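Local coordinates for periplasmic protein-probably involved in high-affinity Fe2+ transport (Escherichia coli F11, PDB 5I0Y) that probably takes part in high-affinity iron transport in the periplasm, working as a dimeric copper-binding protein whose copper site is required for that transport, at residues P89-S93 with D94-Y98. The protein carries 1 engineered substitution. Sequence-based numbering, arbitrary orientation.
Sequences PMVAS and DGPHY. With CU (copper (II) ion), chain D.
M90 and H97 face each other on neighbouring strands and hold the same copper ion, M90 SD at 2.3 Å and H97 NE2 at 2.0 Å. The sulfur and the imidazole nitrogen subtend about 119° at the metal. In M90, CG anti to the carbonyl carbon (chi1 -50°) and an extended chi2 bring SD to the ion, while the bend at chi3 only turns the CE methyl aside; its CB lies 3.5 Å from H97 NE2, oblique to the ring. The methyl of A92 sits at the ring's edge, its CB 4.0 Å from H97 CE1. H44 and, from the second subunit, H127 complete the coordination, so the copper bridges the dimer; H97 also touches the engineered Q46.

All of this rides on a tight antiparallel beta hairpin joining strands 82-92 and 95-102, closed by a type I turn from A92 to G95. Backbone bonds run both ways between M90 and H97 and between A92 and G95; the A92 N to G95 O bond is nearly straight at 178°. A CA-H...O contact brings P96 CA to 3.2 Å from M90 O.

On the face away from the copper, P89 CB makes an apolar contact with Y98 CE1 at 4.1 Å, while V91 CG2 lies against the backbone carbonyl of G95, 3.7 Å from G95 C. The Y98 hydroxyl reaches beyond the hairpin to hydrogen-bond with I65 O and L68 N.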
ATOM      1  N   PRO B  89       3.592   6.371   3.985  1.00  9.40           N
ATOM      2  CA  PRO B  89       3.222   5.849   2.669  1.00  9.08           C
ATOM      3  C   PRO B  89       2.672   6.977   1.803  1.00  8.68           C
ATOM      4  O   PRO B  89       1.931   7.829   2.304  1.00  8.76           O
ATOM      5  CB  PRO B  89       2.123   4.809   2.972  1.00  9.13           C
ATOM      6  CG  PRO B  89       2.010   4.752   4.453  1.00  9.94           C
ATOM      7  CD  PRO B  89       2.607   6.008   5.008  1.00  9.79           C
ATOM      8  N   MET B  90       3.095   6.990   0.540  1.00  8.37           N
ATOM      9  CA  MET B  90       2.768   8.094  -0.363  1.00  9.26           C
ATOM     10  C   MET B  90       2.556   7.575  -1.762  1.00  8.94           C
ATOM     11  O   MET B  90       2.933   6.460  -2.089  1.00  8.77           O
ATOM     12  CB  MET B  90       3.911   9.108  -0.407  1.00  9.80           C
ATOM     13  CG  MET B  90       4.391   9.540   0.959  1.00 10.25           C
ATOM     14  SD  MET B  90       5.471  10.986   0.959  1.00 11.69           S
ATOM     15  CE  MET B  90       4.273  12.292   0.848  1.00 12.58           C
ATOM     16  N   VAL B  91       1.916   8.395  -2.592  1.00  9.34           N
ATOM     17  CA  VAL B  91       1.860   8.134  -4.019  1.00  9.03           C
ATOM     18  C   VAL B  91       2.178   9.407  -4.806  1.00  9.03           C
ATOM     19  O   VAL B  91       1.661  10.489  -4.493  1.00  9.59           O
ATOM     20  CB  VAL B  91       0.541   7.445  -4.449  1.00  9.34           C
ATOM     21  CG1 VAL B  91      -0.667   8.340  -4.218  1.00 10.01           C
ATOM     22  CG2 VAL B  91       0.638   6.941  -5.890  1.00  9.45           C
ATOM     23  N   ALA B  92       3.066   9.262  -5.786  1.00  8.75           N
ATOM     24  CA  ALA B  92       3.445  10.361  -6.690  1.00  9.43           C
ATOM     25  C   ALA B  92       3.188   9.902  -8.115  1.00  9.71           C
ATOM     26  O   ALA B  92       2.660   8.804  -8.357  1.00  9.99           O
ATOM     27  CB  ALA B  92       4.910  10.721  -6.483  1.00  9.82           C
ATOM     28  N   SER B  93       3.579  10.724  -9.082  1.00 10.37           N
ATOM     29  CA  SER B  93       3.247  10.401 -10.475  1.00 11.16           C
ATOM     30  C   SER B  93       3.894   9.124 -11.001  1.00 11.53           C
ATOM     31  O   SER B  93       3.384   8.523 -11.934  1.00 12.42           O
ATOM     32  CB  SER B  93       3.536  11.600 -11.390  1.00 12.52           C
ATOM     33  OG  SER B  93       4.922  11.839 -11.423  1.00 14.14           O
ATOM     34  N   ASP B  94       5.007   8.713 -10.391  1.00 11.53           N
ATOM     35  CA  ASP B  94       5.645   7.448 -10.763  1.00 11.76           C
ATOM     36  C   ASP B  94       5.315   6.286  -9.834  1.00 11.42           C
ATOM     37  O   ASP B  94       5.968   5.254  -9.894  1.00 13.04           O
ATOM     38  CB  ASP B  94       7.162   7.628 -10.803  1.00 12.70           C
ATOM     39  CG  ASP B  94       7.743   8.024  -9.465  1.00 13.29           C
ATOM     40  OD1 ASP B  94       7.024   8.542  -8.594  1.00 14.07           O
ATOM     41  OD2 ASP B  94       8.958   7.835  -9.274  1.00 16.01           O
ATOM     42  N   GLY B  95       4.302   6.446  -8.992  1.00 10.19           N
ATOM     43  CA  GLY B  95       3.786   5.322  -8.228  1.00  9.63           C
ATOM     44  C   GLY B  95       3.987   5.481  -6.735  1.00  8.84           C
ATOM     45  O   GLY B  95       4.433   6.522  -6.236  1.00  8.58           O
ATOM     46  N   PRO B  96       3.624   4.441  -5.981  1.00  8.61           N
ATOM     47  CA  PRO B  96       3.704   4.559  -4.518  1.00  8.47           C
ATOM     48  C   PRO B  96       5.125   4.417  -3.992  1.00  8.48           C
ATOM     49  O   PRO B  96       5.964   3.779  -4.627  1.00  9.16           O
ATOM     50  CB  PRO B  96       2.852   3.372  -4.042  1.00  8.38           C
ATOM     51  CG  PRO B  96       2.939   2.380  -5.149  1.00  8.51           C
ATOM     52  CD  PRO B  96       2.979   3.192  -6.424  1.00  8.77           C
ATOM     53  N   HIS B  97       5.377   5.007  -2.829  1.00  7.92           N
ATOM     54  CA  HIS B  97       6.686   4.884  -2.155  1.00  7.77           C
ATOM     55  C   HIS B  97       6.503   5.200  -0.697  1.00  7.58           C
ATOM     56  O   HIS B  97       5.372   5.426  -0.240  1.00  8.00           O
ATOM     57  CB  HIS B  97       7.728   5.809  -2.834  1.00  8.24           C
ATOM     58  CG  HIS B  97       7.412   7.270  -2.692  1.00  8.30           C
ATOM     59  ND1 HIS B  97       7.012   8.043  -3.732  1.00  9.05           N
ATOM     60  CD2 HIS B  97       7.397   8.084  -1.570  1.00  7.99           C
ATOM     61  CE1 HIS B  97       6.772   9.291  -3.279  1.00  8.83           C
ATOM     62  NE2 HIS B  97       6.993   9.320  -1.964  1.00  8.92           N
ATOM     63  N   TYR B  98       7.607   5.170   0.063  1.00  7.30           N
ATOM     64  CA  TYR B  98       7.600   5.709   1.430  1.00  7.39           C
ATOM     65  C   TYR B  98       8.539   6.894   1.486  1.00  7.49           C
ATOM     66  O   TYR B  98       9.613   6.844   0.903  1.00  7.73           O
ATOM     67  CB  TYR B  98       8.032   4.647   2.460  1.00  7.08           C
ATOM     68  CG  TYR B  98       7.175   3.407   2.413  1.00  6.79           C
ATOM     69  CD1 TYR B  98       6.006   3.320   3.179  1.00  6.65           C
ATOM     70  CD2 TYR B  98       7.528   2.339   1.603  1.00  6.77           C
ATOM     71  CE1 TYR B  98       5.215   2.182   3.133  1.00  6.81           C
ATOM     72  CE2 TYR B  98       6.741   1.188   1.544  1.00  6.74           C
ATOM     73  CZ  TYR B  98       5.582   1.122   2.308  1.00  6.64           C
ATOM     74  OH  TYR B  98       4.800  -0.013   2.243  1.00  7.00           O
TER
HETATM   75 CU    CU D 202       6.610  11.068  -0.985  1.00  9.66          CU